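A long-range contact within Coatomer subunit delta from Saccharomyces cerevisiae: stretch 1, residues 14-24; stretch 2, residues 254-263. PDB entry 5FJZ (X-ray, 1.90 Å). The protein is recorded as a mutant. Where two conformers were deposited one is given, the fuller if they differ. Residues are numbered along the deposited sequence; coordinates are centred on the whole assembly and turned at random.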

# COMPACT_ATOMS: atom_id res chain seq x y z
N GLY A 14 13.66 -23.40 -21.41
CA GLY A 14 13.16 -24.59 -20.76
C GLY A 14 12.99 -24.40 -19.27
O GLY A 14 11.86 -24.32 -18.71
N ILE A 15 14.11 -24.34 -18.59
CA ILE A 15 14.20 -23.96 -17.18
C ILE A 15 15.01 -22.69 -17.06
O ILE A 15 16.14 -22.61 -17.55
CB ILE A 15 14.88 -25.04 -16.31
CG1 ILE A 15 13.97 -26.29 -16.28
CG2 ILE A 15 15.08 -24.55 -14.88
CD1 ILE A 15 14.52 -27.47 -15.54
N LEU A 16 14.46 -21.70 -16.33
CA LEU A 16 15.20 -20.51 -15.99
C LEU A 16 15.07 -20.23 -14.55
O LEU A 16 13.93 -20.08 -14.04
CB LEU A 16 14.72 -19.29 -16.83
CG LEU A 16 15.41 -17.96 -16.52
CD1 LEU A 16 16.89 -17.98 -16.97
CD2 LEU A 16 14.71 -16.87 -17.29
N ILE A 17 16.23 -20.13 -13.86
CA ILE A 17 16.25 -19.86 -12.44
C ILE A 17 16.76 -18.44 -12.22
O ILE A 17 17.77 -18.04 -12.79
CB ILE A 17 17.17 -20.88 -11.70
CG1 ILE A 17 16.58 -22.30 -11.78
CG2 ILE A 17 17.39 -20.43 -10.28
CD1 ILE A 17 17.62 -23.36 -11.52
N SER A 18 16.01 -17.64 -11.42
CA SER A 18 16.37 -16.27 -11.14
C SER A 18 16.66 -16.14 -9.66
O SER A 18 15.83 -16.49 -8.83
CB SER A 18 15.25 -15.33 -11.56
OG SER A 18 15.62 -14.00 -11.29
N ILE A 19 17.86 -15.62 -9.32
CA ILE A 19 18.18 -15.39 -7.95
C ILE A 19 18.24 -13.88 -7.75
O ILE A 19 19.14 -13.18 -8.34
CB ILE A 19 19.54 -16.03 -7.62
CG1 ILE A 19 19.50 -17.54 -7.87
CG2 ILE A 19 19.95 -15.76 -6.18
CD1 ILE A 19 20.87 -18.23 -7.81
N LYS A 20 17.25 -13.35 -7.03
CA LYS A 20 17.06 -11.88 -6.98
C LYS A 20 17.27 -11.38 -5.60
O LYS A 20 16.65 -11.90 -4.66
CB LYS A 20 15.64 -11.56 -7.46
CG LYS A 20 15.39 -11.82 -8.93
CD LYS A 20 13.90 -11.56 -9.29
CE LYS A 20 13.77 -11.23 -10.76
NZ LYS A 20 12.36 -11.41 -11.25
N GLU A 21 18.20 -10.45 -5.41
CA GLU A 21 18.45 -9.82 -4.10
C GLU A 21 18.22 -8.34 -4.11
O GLU A 21 18.46 -7.63 -5.14
CB GLU A 21 19.84 -10.17 -3.53
CG GLU A 21 19.89 -11.66 -3.28
CD GLU A 21 21.19 -12.21 -2.78
OE1 GLU A 21 22.24 -11.57 -3.07
OE2 GLU A 21 21.17 -13.24 -2.06
N VAL A 22 17.59 -7.86 -3.05
CA VAL A 22 17.28 -6.44 -2.86
C VAL A 22 17.87 -5.94 -1.55
O VAL A 22 17.78 -6.59 -0.55
CB VAL A 22 15.75 -6.23 -2.78
CG1 VAL A 22 15.39 -4.79 -2.49
CG2 VAL A 22 15.10 -6.70 -4.05
N ILE A 23 18.56 -4.80 -1.62
CA ILE A 23 19.31 -4.28 -0.49
C ILE A 23 18.74 -2.95 -0.08
O ILE A 23 18.66 -2.04 -0.91
CB ILE A 23 20.84 -4.23 -0.76
CG1 ILE A 23 21.65 -3.69 0.46
CG2 ILE A 23 21.17 -3.44 -2.03
CD1 ILE A 23 21.65 -4.63 1.62
N ASN A 24 18.44 -2.82 1.20
CA ASN A 24 18.16 -1.58 1.88
C ASN A 24 19.37 -1.23 2.78
O ASN A 24 19.99 -2.14 3.45
CB ASN A 24 16.96 -1.67 2.83
CG ASN A 24 15.63 -1.99 2.13
OD1 ASN A 24 14.88 -2.83 2.61
ND2 ASN A 24 15.38 -1.43 1.03
N LEU A 254 19.36 -31.98 -16.01
CA LEU A 254 18.53 -31.33 -17.01
C LEU A 254 19.20 -30.02 -17.46
O LEU A 254 19.89 -29.42 -16.67
CB LEU A 254 17.16 -31.05 -16.38
CG LEU A 254 16.01 -32.06 -16.48
CD1 LEU A 254 16.32 -33.30 -17.30
CD2 LEU A 254 15.45 -32.39 -15.12
N PRO A 255 18.87 -29.53 -18.65
CA PRO A 255 19.43 -28.27 -19.10
C PRO A 255 18.71 -27.09 -18.38
O PRO A 255 17.52 -27.18 -18.07
CB PRO A 255 19.03 -28.19 -20.55
CG PRO A 255 17.75 -29.03 -20.64
CD PRO A 255 18.07 -30.18 -19.72
N TYR A 256 19.43 -26.02 -18.13
CA TYR A 256 18.83 -24.87 -17.42
C TYR A 256 19.76 -23.66 -17.56
O TYR A 256 20.90 -23.78 -18.00
CB TYR A 256 18.58 -25.17 -15.98
CG TYR A 256 19.85 -25.38 -15.17
CD1 TYR A 256 20.48 -26.63 -15.15
CD2 TYR A 256 20.39 -24.36 -14.40
CE1 TYR A 256 21.63 -26.85 -14.42
CE2 TYR A 256 21.55 -24.55 -13.69
CZ TYR A 256 22.15 -25.80 -13.68
OH TYR A 256 23.27 -25.99 -12.97
N ASP A 257 19.24 -22.48 -17.22
CA ASP A 257 20.02 -21.26 -17.15
C ASP A 257 19.69 -20.54 -15.85
O ASP A 257 18.64 -20.82 -15.22
CB ASP A 257 19.60 -20.38 -18.31
CG ASP A 257 20.65 -20.21 -19.38
OD1 ASP A 257 21.09 -21.23 -19.90
OD2 ASP A 257 21.02 -19.06 -19.73
N VAL A 258 20.55 -19.60 -15.47
CA VAL A 258 20.43 -18.87 -14.21
C VAL A 258 20.72 -17.40 -14.52
O VAL A 258 21.68 -17.10 -15.26
CB VAL A 258 21.45 -19.37 -13.21
CG1 VAL A 258 21.44 -18.56 -11.90
CG2 VAL A 258 21.22 -20.87 -12.88
N ILE A 259 19.86 -16.54 -13.97
CA ILE A 259 20.08 -15.13 -13.88
C ILE A 259 20.25 -14.73 -12.43
O ILE A 259 19.39 -15.10 -11.60
CB ILE A 259 18.93 -14.38 -14.50
CG1 ILE A 259 18.88 -14.64 -15.98
CG2 ILE A 259 19.01 -12.85 -14.17
CD1 ILE A 259 17.64 -14.15 -16.66
N THR A 260 21.32 -14.00 -12.06
CA THR A 260 21.41 -13.35 -10.75
C THR A 260 21.26 -11.84 -10.84
O THR A 260 21.62 -11.24 -11.87
CB THR A 260 22.69 -13.56 -9.99
OG1 THR A 260 23.78 -13.09 -10.80
CG2 THR A 260 22.88 -15.01 -9.67
N SER A 261 20.65 -11.25 -9.83
CA SER A 261 20.44 -9.74 -9.78
C SER A 261 20.57 -9.18 -8.38
O SER A 261 20.35 -9.90 -7.37
CB SER A 261 19.10 -9.26 -10.37
OG SER A 261 18.04 -10.01 -9.81
N LEU A 262 20.93 -7.89 -8.31
CA LEU A 262 20.99 -7.09 -7.06
C LEU A 262 20.52 -5.69 -7.39
O LEU A 262 20.90 -5.16 -8.46
CB LEU A 262 22.40 -7.01 -6.53
CG LEU A 262 22.59 -6.22 -5.23
CD1 LEU A 262 22.00 -6.91 -4.04
CD2 LEU A 262 24.09 -5.98 -5.02
N LYS A 263 19.53 -5.22 -6.63
CA LYS A 263 18.81 -4.00 -6.83
C LYS A 263 18.80 -3.30 -5.46
O LYS A 263 18.52 -3.93 -4.42
CB LYS A 263 17.37 -4.28 -7.31
CG LYS A 263 16.50 -3.09 -7.64
CD LYS A 263 15.11 -3.44 -8.23
CE LYS A 263 14.25 -2.24 -8.41
NZ LYS A 263 14.07 -1.94 -9.84
O HOH W 1 16.45 -25.50 -20.11
O HOH W 2 17.32 -8.00 -7.73
O HOH W 3 22.79 -10.66 -6.37

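The contact between residues 14-24 and 254-263 of the coatomer delta subunit is a parallel β-pairing of two strands far apart in sequence, held by an unbroken ladder of backbone hydrogen bonds and padded by side chains on both faces of the sheet. It illustrates a general principle: in a parallel pair, the hydrogen-bonding residues of one strand each reach two residues of the other, so that a few residues carry the whole ladder.

Here the odd-numbered residues do this work. The N of Ile-17 donates to the O of Asp-257 at 2.9 Å, while the O of Ile-17 accepts from the N of Ile-259 at 2.8 Å; Val-258, the bridge partner of Ile-17, lies between these two anchors. The step then repeats. Ile-19 N binds Ile-259 O at 2.8 Å, Ser-261 N binds Ile-19 O at 2.9 Å, Glu-21 N binds Ser-261 O at 3.0 Å and Lys-263 N binds Glu-21 O at 3.0 Å. The ladder begins with Asp-257 N to Ile-15 O at 3.1 Å and ends with Ile-23 N to Lys-263 O at 2.9 Å. All eight bonds have angles between 147° and 169°, the strands run in the same direction at 18° to each other, and the register holds from Leu-16 beside Asp-257 to Val-22 beside Lys-263. Residues between the rungs contribute as well: the CA of Val-258 approaches the O of Ile-17 to 3.1 Å in a CA-H...O contact, and the CA of Ser-18 approaches the O of Ile-259 to 3.3 Å.

Bridge partners send their side chains to the same face, and the two faces differ in character. Ile-17, Ile-19 and Glu-21 share one with Val-258, Thr-260 and Leu-262, all buried. There, Ile-19 CD1 reaches back along the sheet to Val-258 CG1 at 4.1 Å, and its CB packs against Thr-260 CG2 at 4.0 Å, the methyl group of the threonine serving as an apolar surface. The carboxylate of Glu-21 is satisfied elsewhere in the structure, while its CB lies 3.9 Å from Leu-262 CD1. Near the start of the pairing, Ile-17 CD1 meets Tyr-256 CD2 obliquely at 4.1 Å.

The other face carries Leu-16, Ser-18, Lys-20 and Val-22 beside Asp-257, Ile-259, Ser-261 and Lys-263, and is more polar and more open. Its apolar patch joins Leu-16 CD1 to Ile-259 CD1 at 3.9 Å. Further along, Lys-20 CG lies 3.3 Å from Ser-261 OG, a close contact made by the aliphatic part of the lysine, whose NZ is bonded elsewhere in the structure.

Water supplements the ladder. One molecule donates to Glu-21 O at 2.9 Å and also hydrogen-bonds Ser-261 OG at 3.0 Å, linking a main-chain carbonyl to a side chain across the strands. Another accepts from Ile-15 N at 3.0 Å and makes a weak bond to Pro-255 O at 2.9 Å, extending the connection beyond the first direct rung.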